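Side-chain contacts in AP endonuclease, family 2 (Brucella melitensis biovar Abortus, PDB 3NGF), which binds manganese in a TIM barrel of the AP endonuclease 2 family and probably acts as a hydroxypyruvate isomerase: residues 197-200 with 201-205; 233-237 with 238-242. All coordinates share one frame; numbering follows the deposited sequence.

Contact 1 (197-200 with 201-205); sequences TRLI and EKMNG
Arg-198 and Glu-201 form a salt bridge three residues apart on helix 196-202. CB of Glu-201 packs on the carbonyl oxygens of Thr-197 and Arg-198. CG sits 3.3 Å from Thr-197 O, the same oxygen that accepts a hydrogen bond from Glu-201 N. Beyond CG the chain is extended (chi2 169°), which carries the carboxylate alongside Arg-198. OE1 takes the bond from Arg-198 NH1 at 3.0 Å, on its syn side, and also touches Arg-198 CD. That bond is bent, with an N-H...O angle of 145°. The guanidinium and carboxylate planes are nearly parallel, 8° apart. OE2 lies near Arg-198 NH1 too, and is 3.8 Å from the methyl CG2 of Thr-197.

Apolar side chains meet at the helix end. Met-203, the first residue past the helix, rests its SD against Leu-199 CG at 3.7 Å, the two side chains running side by side. Both also touch Gln-165 and Leu-166 of helix 165-175. The backbone bond from Met-203 N to Leu-199 O, 2.8 Å, ends the regular i to i+4 series here. The arrangement is that of a short amphipathic helix on the outside of a TIM barrel, just before strand 207-212.

Contact 2 (233-237 with 238-242); sequences SVLES and VGYRG
This is a helix C-terminal cap of the Schellman type, where helix 228-237 ends and the chain turns toward strand 243-246. Tyr-240 N bonds to Leu-235 O at 3.0 Å. Gly-239 N bonds to Glu-236 O at 3.1 Å, from well above the carbonyl plane. Gly-239 makes the turn with a positive phi of 85°. One residue before Leu-235, Val-234 O accepts two bonds, from Val-238 N and from Ser-237 OG at 2.7 Å. The serine hydroxyl lies between its own N and carbonyl carbon (chi1 83°), which turns it back to that oxygen.

Arg-241 folds over the cap. Its NH1 donates to Tyr-240 O at 2.9 Å and weakly to Glu-236 O at 3.4 Å. Glu-236 OE1 lies over one guanidinium face, 3.6 Å from NH1, so this salt bridge is one of charge alone. Glu-236 OE2 reaches Tyr-240 O through a water that donates to both.

Leu-235 CB meets Tyr-240 CB at 4.2 Å. Leu-235 and Tyr-240 both pack on Val-210 of strand 207-212, and the tyrosine OH bonds to Trp-243 O. On another side, Val-234 and Val-238 lean on helix 196-202.

Contact 1 spans the short helix 196-202 and the turn after it, ahead of strand 207-212. Contact 2 closes the C-terminal end of the neighbouring helix 228-237, ahead of strand 243-246. Both lie on the outside of the barrel and are partly buried. They touch directly: Ile-200 and Thr-197 of contact 1 pack on Val-234 of contact 2, and Glu-201 CG lies near Val-238 CG1. Contact 1 divides into a charged outer pair and apolar side chains turned to helix 165-175 and strand 180-185. Contact 2 spends more of its polar chemistry on closing a helix end, with carbonyls, an arginine and a water. Its salt bridge is offset over a face, while that of contact 1 is hydrogen-bonded. Neither contact includes a manganese ligand.

Contact 1 (197-200 with 201-205)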
loop_
_atom_site.group_PDB
_atom_site.type_symbol
_atom_site.label_atom_id
_atom_site.label_comp_id
_atom_site.label_asym_id
_atom_site.label_seq_id
_atom_site.Cartn_x
_atom_site.Cartn_y
_atom_site.Cartn_z
ATOM N N THR A 197 -1.075 -4.918 18.703
ATOM C CA THR A 197 -1.389 -3.716 19.488
ATOM C C THR A 197 -0.125 -3.002 19.933
ATOM O O THR A 197 0.056 -1.785 19.694
ATOM C CB THR A 197 -2.265 -4.029 20.688
ATOM O OG1 THR A 197 -3.480 -4.612 20.223
ATOM C CG2 THR A 197 -2.584 -2.751 21.492
ATOM N N ARG A 198 0.785 -3.781 20.500
ATOM C CA ARG A 198 2.066 -3.248 20.958
ATOM C C ARG A 198 2.978 -2.864 19.801
ATOM O O ARG A 198 3.738 -1.888 19.899
ATOM C CB ARG A 198 2.722 -4.249 21.928
ATOM C CG ARG A 198 1.925 -4.410 23.216
ATOM C CD ARG A 198 1.937 -3.163 24.087
ATOM N NE ARG A 198 1.292 -3.453 25.368
ATOM C CZ ARG A 198 0.077 -3.066 25.736
ATOM N NH1 ARG A 198 -0.669 -2.281 24.964
ATOM N NH2 ARG A 198 -0.387 -3.454 26.919
ATOM N N LEU A 199 2.832 -3.549 18.663
ATOM C CA LEU A 199 3.587 -3.192 17.473
ATOM C C LEU A 199 3.153 -1.810 16.940
ATOM O O LEU A 199 3.999 -0.953 16.647
ATOM C CB LEU A 199 3.361 -4.215 16.382
ATOM C CG LEU A 199 4.141 -4.090 15.089
ATOM C CD1 LEU A 199 5.641 -4.155 15.346
ATOM C CD2 LEU A 199 3.701 -5.201 14.061
ATOM N N ILE A 200 1.836 -1.623 16.814
ATOM C CA ILE A 200 1.251 -0.344 16.371
ATOM C C ILE A 200 1.714 0.780 17.260
ATOM O O ILE A 200 2.117 1.851 16.762
ATOM C CB ILE A 200 -0.309 -0.382 16.320
ATOM C CG1 ILE A 200 -0.762 -1.329 15.196
ATOM C CG2 ILE A 200 -0.874 1.031 16.125
ATOM C CD1 ILE A 200 -2.279 -1.646 15.170
ATOM N N GLU A 201 1.706 0.519 18.563
ATOM C CA GLU A 201 2.161 1.478 19.554
ATOM C C GLU A 201 3.650 1.824 19.419
ATOM O O GLU A 201 4.023 3.024 19.511
ATOM C CB GLU A 201 1.795 0.984 20.959
ATOM C CG GLU A 201 0.274 1.095 21.212
ATOM C CD GLU A 201 -0.201 0.402 22.461
ATOM O OE1 GLU A 201 0.570 -0.361 23.052
ATOM O OE2 GLU A 201 -1.365 0.633 22.862
ATOM N N LYS A 202 4.485 0.814 19.157
ATOM C CA LYS A 202 5.921 1.031 18.922
ATOM C C LYS A 202 6.146 1.806 17.620
ATOM O O LYS A 202 7.063 2.626 17.527
ATOM C CB LYS A 202 6.688 -0.296 18.816
ATOM C CG LYS A 202 6.745 -1.145 20.050
ATOM C CD LYS A 202 6.972 -2.649 19.673
ATOM C CE LYS A 202 7.431 -3.483 20.845
ATOM N NZ LYS A 202 7.729 -4.913 20.472
ATOM N N MET A 203 5.301 1.552 16.618
ATOM C CA MET A 203 5.472 2.134 15.283
ATOM C C MET A 203 4.789 3.490 15.147
ATOM O O MET A 203 4.772 4.065 14.062
ATOM C CB MET A 203 4.929 1.189 14.212
ATOM C CG MET A 203 5.754 -0.102 14.004
ATOM S SD MET A 203 5.009 -1.251 12.836
ATOM C CE MET A 203 5.298 -0.342 11.281
ATOM N N ASN A 204 4.204 3.993 16.234
ATOM C CA ASN A 204 3.357 5.170 16.124
ATOM C C ASN A 204 4.175 6.321 15.563
ATOM O O ASN A 204 5.301 6.558 15.999
ATOM C CB ASN A 204 2.765 5.543 17.456
ATOM C CG ASN A 204 1.768 6.692 17.346
ATOM O OD1 ASN A 204 1.070 6.848 16.323
ATOM N ND2 ASN A 204 1.693 7.494 18.403
ATOM N N GLY A 205 3.609 6.994 14.569
ATOM C CA GLY A 205 4.310 8.079 13.860
ATOM C C GLY A 205 5.258 7.616 12.755
ATOM O O GLY A 205 5.886 8.461 12.100
#

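Contact 2 (233-237 with 238-242)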
loop_
_atom_site.group_PDB
_atom_site.type_symbol
_atom_site.label_atom_id
_atom_site.label_comp_id
_atom_site.label_asym_id
_atom_site.label_seq_id
_atom_site.Cartn_x
_atom_site.Cartn_y
_atom_site.Cartn_z
ATOM N N SER A 233 -9.812 0.575 16.916
ATOM C CA SER A 233 -9.839 1.419 18.112
ATOM C C SER A 233 -8.407 1.745 18.540
ATOM O O SER A 233 -8.147 2.853 19.032
ATOM C CB SER A 233 -10.656 0.785 19.259
ATOM O OG SER A 233 -9.938 -0.256 19.902
ATOM N N VAL A 234 -7.479 0.825 18.261
ATOM C CA VAL A 234 -6.055 1.041 18.560
ATOM C C VAL A 234 -5.513 2.156 17.651
ATOM O O VAL A 234 -4.818 3.068 18.126
ATOM C CB VAL A 234 -5.215 -0.259 18.404
ATOM C CG1 VAL A 234 -3.729 -0.003 18.626
ATOM C CG2 VAL A 234 -5.719 -1.380 19.390
ATOM N N LEU A 235 -5.839 2.086 16.360
ATOM C CA LEU A 235 -5.371 3.088 15.402
ATOM C C LEU A 235 -5.827 4.465 15.850
ATOM O O LEU A 235 -5.056 5.448 15.786
ATOM C CB LEU A 235 -5.891 2.779 13.997
ATOM C CG LEU A 235 -5.230 1.557 13.351
ATOM C CD1 LEU A 235 -5.892 1.182 12.024
ATOM C CD2 LEU A 235 -3.711 1.796 13.143
ATOM N N GLU A 236 -7.074 4.543 16.302
ATOM C CA GLU A 236 -7.649 5.826 16.765
ATOM C C GLU A 236 -6.957 6.341 18.015
ATOM O O GLU A 236 -6.667 7.549 18.116
ATOM C CB GLU A 236 -9.148 5.688 17.021
ATOM C CG GLU A 236 -9.979 5.568 15.754
ATOM C CD GLU A 236 -9.948 6.828 14.889
ATOM O OE1 GLU A 236 -10.132 7.946 15.427
ATOM O OE2 GLU A 236 -9.736 6.684 13.660
ATOM N N SER A 237 -6.677 5.420 18.937
ATOM C CA SER A 237 -6.002 5.707 20.213
ATOM C C SER A 237 -4.608 6.293 20.028
ATOM O O SER A 237 -4.233 7.215 20.762
ATOM C CB SER A 237 -5.945 4.454 21.138
ATOM O OG SER A 237 -4.836 3.592 20.818
ATOM N N VAL A 238 -3.861 5.806 19.025
ATOM C CA VAL A 238 -2.528 6.335 18.766
ATOM C C VAL A 238 -2.542 7.615 17.921
ATOM O O VAL A 238 -1.496 8.202 17.695
ATOM C CB VAL A 238 -1.594 5.288 18.111
ATOM C CG1 VAL A 238 -1.482 4.041 19.022
ATOM C CG2 VAL A 238 -2.072 4.910 16.708
ATOM N N GLY A 239 -3.714 8.049 17.470
ATOM C CA GLY A 239 -3.828 9.281 16.700
ATOM C C GLY A 239 -3.577 9.101 15.217
ATOM O O GLY A 239 -3.220 10.055 14.537
ATOM N N TYR A 240 -3.804 7.897 14.690
ATOM C CA TYR A 240 -3.665 7.675 13.255
ATOM C C TYR A 240 -4.826 8.321 12.523
ATOM O O TYR A 240 -5.973 8.061 12.858
ATOM C CB TYR A 240 -3.619 6.182 12.925
ATOM C CG TYR A 240 -3.459 5.914 11.455
ATOM C CD1 TYR A 240 -2.271 6.230 10.794
ATOM C CD2 TYR A 240 -4.485 5.362 10.717
ATOM C CE1 TYR A 240 -2.126 6.002 9.441
ATOM C CE2 TYR A 240 -4.354 5.147 9.345
ATOM C CZ TYR A 240 -3.173 5.453 8.725
ATOM O OH TYR A 240 -3.052 5.201 7.391
ATOM N N ARG A 241 -4.531 9.163 11.539
ATOM C CA ARG A 241 -5.565 9.817 10.748
ATOM C C ARG A 241 -5.310 9.712 9.254
ATOM O O ARG A 241 -5.748 10.567 8.474
ATOM C CB ARG A 241 -5.679 11.292 11.186
ATOM C CG ARG A 241 -5.936 11.458 12.682
ATOM C CD ARG A 241 -7.359 11.164 13.102
ATOM N NE ARG A 241 -7.542 11.442 14.528
ATOM C CZ ARG A 241 -7.295 10.582 15.522
ATOM N NH1 ARG A 241 -6.866 9.330 15.283
ATOM N NH2 ARG A 241 -7.495 10.972 16.779
ATOM N N GLY A 242 -4.591 8.674 8.843
ATOM C CA GLY A 242 -4.470 8.339 7.421
ATOM C C GLY A 242 -5.674 7.509 7.000
ATOM O O GLY A 242 -6.726 7.584 7.626
HETATM O O HOH W 1 -7.682 5.961 12.007
#